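Local coordinates for 2-c-methyl-d-erythritol 4-phosphate cytidylyltransferase (Streptococcus pneumoniae, PDB 2VSI) that transfers the cytidylyl group of CTP to D-ribitol 5-phosphate, making the CDP-activated ribitol used for teichoic acid precursors, at the CDF site and the interface of chains A and B. Coordinates in Å, arbitrary orientation; residue numbers count along the deposited sequence, not the author numbering. Chains: chain A/B, 2-c-methyl-d-erythritol 4-phosphate cytidylyltransferase.

Contact 1: the CDF site. Residues chain A 8-11, 24, 83-86, 89, 113-115, 219; chain B 162. With CDF (4-amino-1-{5-O-[(R)-hydroxy(phosphonooxy)phosphoryl]-alpha-D-arabinofuranosyl}pyrimidin-2(1H)-one), chain C.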
loop_
_atom_site.group_PDB
_atom_site.type_symbol
_atom_site.label_atom_id
_atom_site.label_comp_id
_atom_site.label_asym_id
_atom_site.label_seq_id
_atom_site.Cartn_x
_atom_site.Cartn_y
_atom_site.Cartn_z
ATOM N N LEU A 8 -1.279 21.193 -1.397
ATOM C CA LEU A 8 -2.543 20.878 -0.753
ATOM C C LEU A 8 -2.278 20.609 0.712
ATOM O O LEU A 8 -1.654 19.618 1.039
ATOM C CB LEU A 8 -3.171 19.652 -1.422
ATOM C CG LEU A 8 -3.235 19.702 -2.955
ATOM C CD1 LEU A 8 -3.235 18.306 -3.551
ATOM C CD2 LEU A 8 -4.418 20.516 -3.443
ATOM N N ALA A 9 -2.725 21.506 1.586
ATOM C CA ALA A 9 -2.509 21.352 3.029
ATOM C C ALA A 9 -3.784 21.584 3.826
ATOM O O ALA A 9 -3.741 21.778 5.041
ATOM C CB ALA A 9 -1.404 22.279 3.509
ATOM N N GLY A 10 -4.920 21.548 3.133
ATOM C CA GLY A 10 -6.223 21.772 3.755
ATOM C C GLY A 10 -6.829 20.561 4.439
ATOM O O GLY A 10 -8.012 20.585 4.807
ATOM N N GLY A 11 -6.021 19.515 4.631
ATOM C CA GLY A 11 -6.499 18.235 5.158
ATOM C C GLY A 11 -6.854 18.194 6.631
ATOM O O GLY A 11 -6.399 19.031 7.420
ATOM N N GLN A 24 0.917 17.617 8.515
ATOM C CA GLN A 24 1.906 18.461 7.837
ATOM C C GLN A 24 2.476 19.610 8.693
ATOM O O GLN A 24 3.487 20.219 8.322
ATOM C CB GLN A 24 1.406 18.946 6.463
ATOM C CG GLN A 24 0.515 20.182 6.487
ATOM C CD GLN A 24 -0.971 19.872 6.594
ATOM O OE1 GLN A 24 -1.392 18.709 6.664
ATOM N NE2 GLN A 24 -1.777 20.924 6.604
ATOM N N GLY A 83 -10.391 23.942 0.565
ATOM C CA GLY A 83 -11.793 23.538 0.672
ATOM C C GLY A 83 -12.023 22.232 1.407
ATOM O O GLY A 83 -11.104 21.691 2.023
ATOM N N ALA A 84 -13.259 21.735 1.322
ATOM C CA ALA A 84 -13.719 20.538 2.040
ATOM C C ALA A 84 -13.017 19.224 1.651
ATOM O O ALA A 84 -12.850 18.344 2.496
ATOM C CB ALA A 84 -15.230 20.394 1.892
ATOM N N ASP A 85 -12.626 19.097 0.381
ATOM C CA ASP A 85 -11.927 17.914 -0.142
ATOM C C ASP A 85 -10.818 18.342 -1.114
ATOM O O ASP A 85 -10.859 19.456 -1.651
ATOM C CB ASP A 85 -12.907 16.977 -0.837
ATOM C CG ASP A 85 -13.771 17.697 -1.846
ATOM O OD1 ASP A 85 -13.217 18.247 -2.824
ATOM O OD2 ASP A 85 -15.005 17.714 -1.661
ATOM N N ARG A 86 -9.834 17.470 -1.345
ATOM C CA ARG A 86 -8.645 17.883 -2.100
ATOM C C ARG A 86 -8.989 18.560 -3.426
ATOM O O ARG A 86 -8.387 19.571 -3.769
ATOM C CB ARG A 86 -7.611 16.751 -2.276
ATOM C CG ARG A 86 -8.087 15.533 -3.058
ATOM C CD ARG A 86 -7.047 14.409 -3.067
ATOM N NE ARG A 86 -5.851 14.752 -3.842
ATOM C CZ ARG A 86 -4.634 14.916 -3.325
ATOM N NH1 ARG A 86 -4.437 14.756 -2.018
ATOM N NH2 ARG A 86 -3.610 15.233 -4.122
ATOM N N SER A 89 -9.912 22.128 -2.673
ATOM C CA SER A 89 -8.668 22.833 -2.431
ATOM C C SER A 89 -8.000 23.240 -3.745
ATOM O O SER A 89 -7.570 24.389 -3.881
ATOM C CB SER A 89 -7.744 22.010 -1.564
ATOM O OG SER A 89 -8.198 22.067 -0.232
ATOM N N ASP A 113 0.929 16.875 -2.513
ATOM C CA ASP A 113 0.536 16.738 -1.119
ATOM C C ASP A 113 1.579 17.424 -0.258
ATOM O O ASP A 113 2.762 17.142 -0.403
ATOM C CB ASP A 113 0.482 15.258 -0.728
ATOM C CG ASP A 113 -0.637 14.488 -1.411
ATOM O OD1 ASP A 113 -1.665 15.084 -1.796
ATOM O OD2 ASP A 113 -0.500 13.254 -1.549
ATOM N N SER A 114 1.156 18.314 0.636
ATOM C CA SER A 114 2.044 18.854 1.678
ATOM C C SER A 114 2.710 17.750 2.492
ATOM O O SER A 114 3.859 17.888 2.904
ATOM C CB SER A 114 1.292 19.786 2.625
ATOM O OG SER A 114 0.290 19.093 3.337
ATOM N N VAL A 115 1.986 16.656 2.716
ATOM C CA VAL A 115 2.519 15.512 3.454
ATOM C C VAL A 115 3.469 14.596 2.644
ATOM O O VAL A 115 3.853 13.517 3.130
ATOM C CB VAL A 115 1.395 14.662 4.104
ATOM C CG1 VAL A 115 0.752 15.413 5.273
ATOM C CG2 VAL A 115 0.353 14.242 3.049
ATOM N N LYS A 219 4.098 9.336 1.711
ATOM C CA LYS A 219 3.054 10.241 2.101
ATOM C C LYS A 219 2.829 9.998 3.585
ATOM O O LYS A 219 2.584 8.869 4.008
ATOM C CB LYS A 219 1.802 9.971 1.281
ATOM C CG LYS A 219 0.577 10.698 1.773
ATOM C CD LYS A 219 -0.663 9.971 1.329
ATOM C CE LYS A 219 -1.885 10.776 1.666
ATOM N NZ LYS A 219 -1.869 12.104 0.992
ATOM N N ARG B 162 -11.410 3.477 -5.169
ATOM C CA ARG B 162 -10.539 3.076 -4.068
ATOM C C ARG B 162 -11.320 2.434 -2.930
ATOM O O ARG B 162 -10.797 1.587 -2.204
ATOM C CB ARG B 162 -9.747 4.273 -3.550
ATOM C CG ARG B 162 -8.574 3.885 -2.673
ATOM C CD ARG B 162 -7.584 5.024 -2.519
ATOM N NE ARG B 162 -8.076 6.082 -1.644
ATOM C CZ ARG B 162 -8.217 5.959 -0.328
ATOM N NH1 ARG B 162 -7.911 4.816 0.275
ATOM N NH2 ARG B 162 -8.669 6.980 0.387
HETATM O O3B CDF C . -6.195 10.164 -0.014
HETATM P PB CDF C . -6.491 11.592 -0.421
HETATM O O1B CDF C . -7.867 11.787 -1.026
HETATM O O2B CDF C . -5.384 12.242 -1.228
HETATM O O3A CDF C . -6.586 12.406 0.983
HETATM P PA CDF C . -5.326 12.739 1.948
HETATM O O1A CDF C . -5.810 13.587 3.104
HETATM O O2A CDF C . -4.629 11.436 2.259
HETATM O "O5'" CDF C . -4.402 13.653 0.982
HETATM C "C5'" CDF C . -3.234 14.330 1.446
HETATM C "C4'" CDF C . -3.145 15.770 0.948
HETATM O "O4'" CDF C . -4.435 16.310 0.629
HETATM C "C3'" CDF C . -2.583 16.612 2.085
HETATM O "O3'" CDF C . -1.347 17.223 1.707
HETATM C "C2'" CDF C . -3.666 17.621 2.415
HETATM O "O2'" CDF C . -3.742 17.762 3.834
HETATM C "C1'" CDF C . -4.903 16.952 1.813
HETATM N N1 CDF C . -6.151 17.744 1.690
HETATM C C2 CDF C . -6.250 19.108 1.298
HETATM O O2 CDF C . -5.260 19.791 0.981
HETATM N N3 CDF C . -7.460 19.711 1.256
HETATM C C4 CDF C . -8.585 19.039 1.588
HETATM N N4 CDF C . -9.777 19.666 1.536
HETATM C C6 CDF C . -7.277 17.087 2.018
HETATM C C5 CDF C . -8.520 17.709 1.980
#
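The cytidylyltransferase nucleotide pocket, of the IspD/TarI family, shows how backbone and side chain divide the reading of a base. CDF, a cytosine nucleoside diphosphate modelled as the alpha-D-arabinofuranosyl form and poorly ordered, occupies the CTP site with its pyrimidine against the glycine-rich turn after strand 3-9, A:Gly10 C over the ring face. A:Gly10 N donates to the carbonyl oxygen CDF O2 (2.8 Å), while A:Ser89 OG, turned beside its own backbone N (chi1 -76°), donates to CDF N3 at 2.9 Å. The exocyclic amine N4 gives a hydrogen to A:Gly83 O from above that carbonyl plane, completing a pattern that fits cytosine. A:Gly83 N in turn holds A:Ser89 OG in place.

On the sugar, the hydroxyl CDF O3' donates in plane to A:Leu8 O and pairs with A:Ser114 OG (3.0 Å), which also uses a lone pair of A:Leu8 O. A:Arg86, bent at chi3 (-68°), sends NH1 to the beta-phosphate oxygen CDF O2B as a salt bridge of 2.8 Å; NH1 and NH2 both grip A:Asp113 OD1 end-on, fixing the guanidinium. A:Lys219, its chain bent at chi4 (60°), brings NZ to donate to CDF O5' (3.0 Å) and to form a salt bridge with O2A of the alpha-phosphate, probably offsetting its charge. The pocket lies between the ends of strands 3-9 and 108-113 and the start of helix 86-100, with B:Arg162 approaching the diphosphate from the partner chain.

Contact 2: the interface of chains A and B. Residues chain A 224, 227-228, 231; chain B 227-228, 231-232.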
loop_
_atom_site.group_PDB
_atom_site.type_symbol
_atom_site.label_atom_id
_atom_site.label_comp_id
_atom_site.label_asym_id
_atom_site.label_seq_id
_atom_site.Cartn_x
_atom_site.Cartn_y
_atom_site.Cartn_z
ATOM N N THR A 224 3.187 5.754 11.939
ATOM C CA THR A 224 4.152 4.828 11.336
ATOM C C THR A 224 4.899 5.519 10.205
ATOM O O THR A 224 6.121 5.416 10.118
ATOM C CB THR A 224 3.463 3.540 10.816
ATOM O OG1 THR A 224 2.896 2.822 11.919
ATOM C CG2 THR A 224 4.445 2.637 10.095
ATOM N N LYS A 227 7.708 7.697 11.593
ATOM C CA LYS A 227 8.943 6.960 11.887
ATOM C C LYS A 227 9.791 6.711 10.632
ATOM O O LYS A 227 11.007 6.933 10.649
ATOM C CB LYS A 227 8.637 5.617 12.550
ATOM C CG LYS A 227 7.795 5.669 13.808
ATOM C CD LYS A 227 7.345 4.257 14.192
ATOM C CE LYS A 227 6.262 4.270 15.262
ATOM N NZ LYS A 227 5.736 2.896 15.495
ATOM N N ILE A 228 9.149 6.251 9.552
ATOM C CA ILE A 228 9.846 5.981 8.294
ATOM C C ILE A 228 10.544 7.242 7.798
ATOM O O ILE A 228 11.686 7.183 7.332
ATOM C CB ILE A 228 8.905 5.391 7.207
ATOM C CG1 ILE A 228 8.582 3.927 7.527
ATOM C CG2 ILE A 228 9.538 5.485 5.814
ATOM C CD1 ILE A 228 7.539 3.293 6.625
ATOM N N SER A 231 13.736 8.196 10.050
ATOM C CA SER A 231 14.874 7.356 9.663
ATOM C C SER A 231 15.446 7.722 8.288
ATOM O O SER A 231 16.576 7.363 7.972
ATOM C CB SER A 231 14.507 5.867 9.720
ATOM O OG SER A 231 13.531 5.532 8.748
ATOM N N LYS B 227 13.217 -1.843 11.325
ATOM C CA LYS B 227 13.265 -0.677 12.212
ATOM C C LYS B 227 11.876 -0.308 12.759
ATOM O O LYS B 227 11.720 -0.060 13.960
ATOM C CB LYS B 227 13.930 0.525 11.523
ATOM C CG LYS B 227 14.109 1.756 12.418
ATOM C CD LYS B 227 15.202 2.690 11.904
ATOM C CE LYS B 227 15.514 3.796 12.916
ATOM N NZ LYS B 227 16.959 4.197 12.905
ATOM N N ILE B 228 10.870 -0.285 11.890
ATOM C CA ILE B 228 9.500 -0.061 12.340
ATOM C C ILE B 228 9.093 -1.148 13.336
ATOM O O ILE B 228 8.538 -0.854 14.396
ATOM C CB ILE B 228 8.491 -0.018 11.161
ATOM C CG1 ILE B 228 8.870 1.059 10.135
ATOM C CG2 ILE B 228 7.060 0.182 11.666
ATOM C CD1 ILE B 228 8.934 2.478 10.682
ATOM N N SER B 231 10.475 -0.919 16.944
ATOM C CA SER B 231 9.785 0.135 17.691
ATOM C C SER B 231 8.386 -0.291 18.143
ATOM O O SER B 231 7.855 0.239 19.121
ATOM C CB SER B 231 9.685 1.411 16.854
ATOM O OG SER B 231 8.656 1.304 15.889
ATOM N N MET B 232 7.790 -1.237 17.422
ATOM C CA MET B 232 6.437 -1.695 17.722
ATOM C C MET B 232 6.361 -2.651 18.918
ATOM O O MET B 232 5.306 -2.792 19.533
ATOM C CB MET B 232 5.784 -2.301 16.473
ATOM C CG MET B 232 5.126 -1.261 15.573
ATOM S SD MET B 232 4.523 -1.903 13.992
ATOM C CE MET B 232 3.547 -0.527 13.379
#
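Helix 223-232 of chain A meets its copy in chain B about the two-fold axis, and an isoleucine and a lysine do most of the work. B:Ile228 buries 76 Å² and sits at the centre. Its chi1 of -57° places CG1 beside the backbone N, and a second bend at chi2 (-59°) turns CD1 onto the partner helix. There the methyl tip B:Ile228 CD1 touches A:Ile228 CG1 at 3.5 Å and A:Lys227 CB at 3.7 Å. The other branch, CG2, meets the methyl A:Thr224 CG2, so that B:Ile228 reaches neighbouring turns of the opposing helix. A:Ile228 has a similar first torsion but an extended chi2 (173°), and the two isoleucines cross at about a right angle.

A:Lys227, with 63 Å² hidden, is extended beyond CG and runs obliquely along the partner helix toward B:Ser231. The methylene A:Lys227 CD passes 3.6 Å from B:Ser231 OG, and the amine A:Lys227 NZ makes a weak hydrogen bond to the same hydroxyl at 3.3 Å. B:Ser231 OG is itself steadied by donating to B:Ile228 O, 2.6 Å away and on a lone pair of that carbonyl. B:Lys227 takes another course: CG lies anti to the backbone N, and CD rests 3.9 Å from A:Ser231 CB. At the margin, the extended B:Met232 brings its methyl CE to A:Thr224 OG1 at 3.7 Å, the side chains crossing nearly perpendicularly. The patch therefore relies mainly on apolar packing. It is formed by the C-terminal helices of the two subunits in the deposited two-chain assembly, which may or may not be the biological oligomer.

Contact 1 and contact 2 lie about 24 Å apart between the centres of their C-alpha atoms, and they share no residue. A short connection joins them in sequence: A:Lys219 of contact 1 precedes helix 223-232, whose side chains build contact 2. Packing of the two C-terminal helices might thus help to place the segment that carries this lysine. Contact 1 also includes a residue of chain B, so both sites involve both chains. A link between the pairing of chains and activity is conceivable on this basis, but the structure alone does not show one.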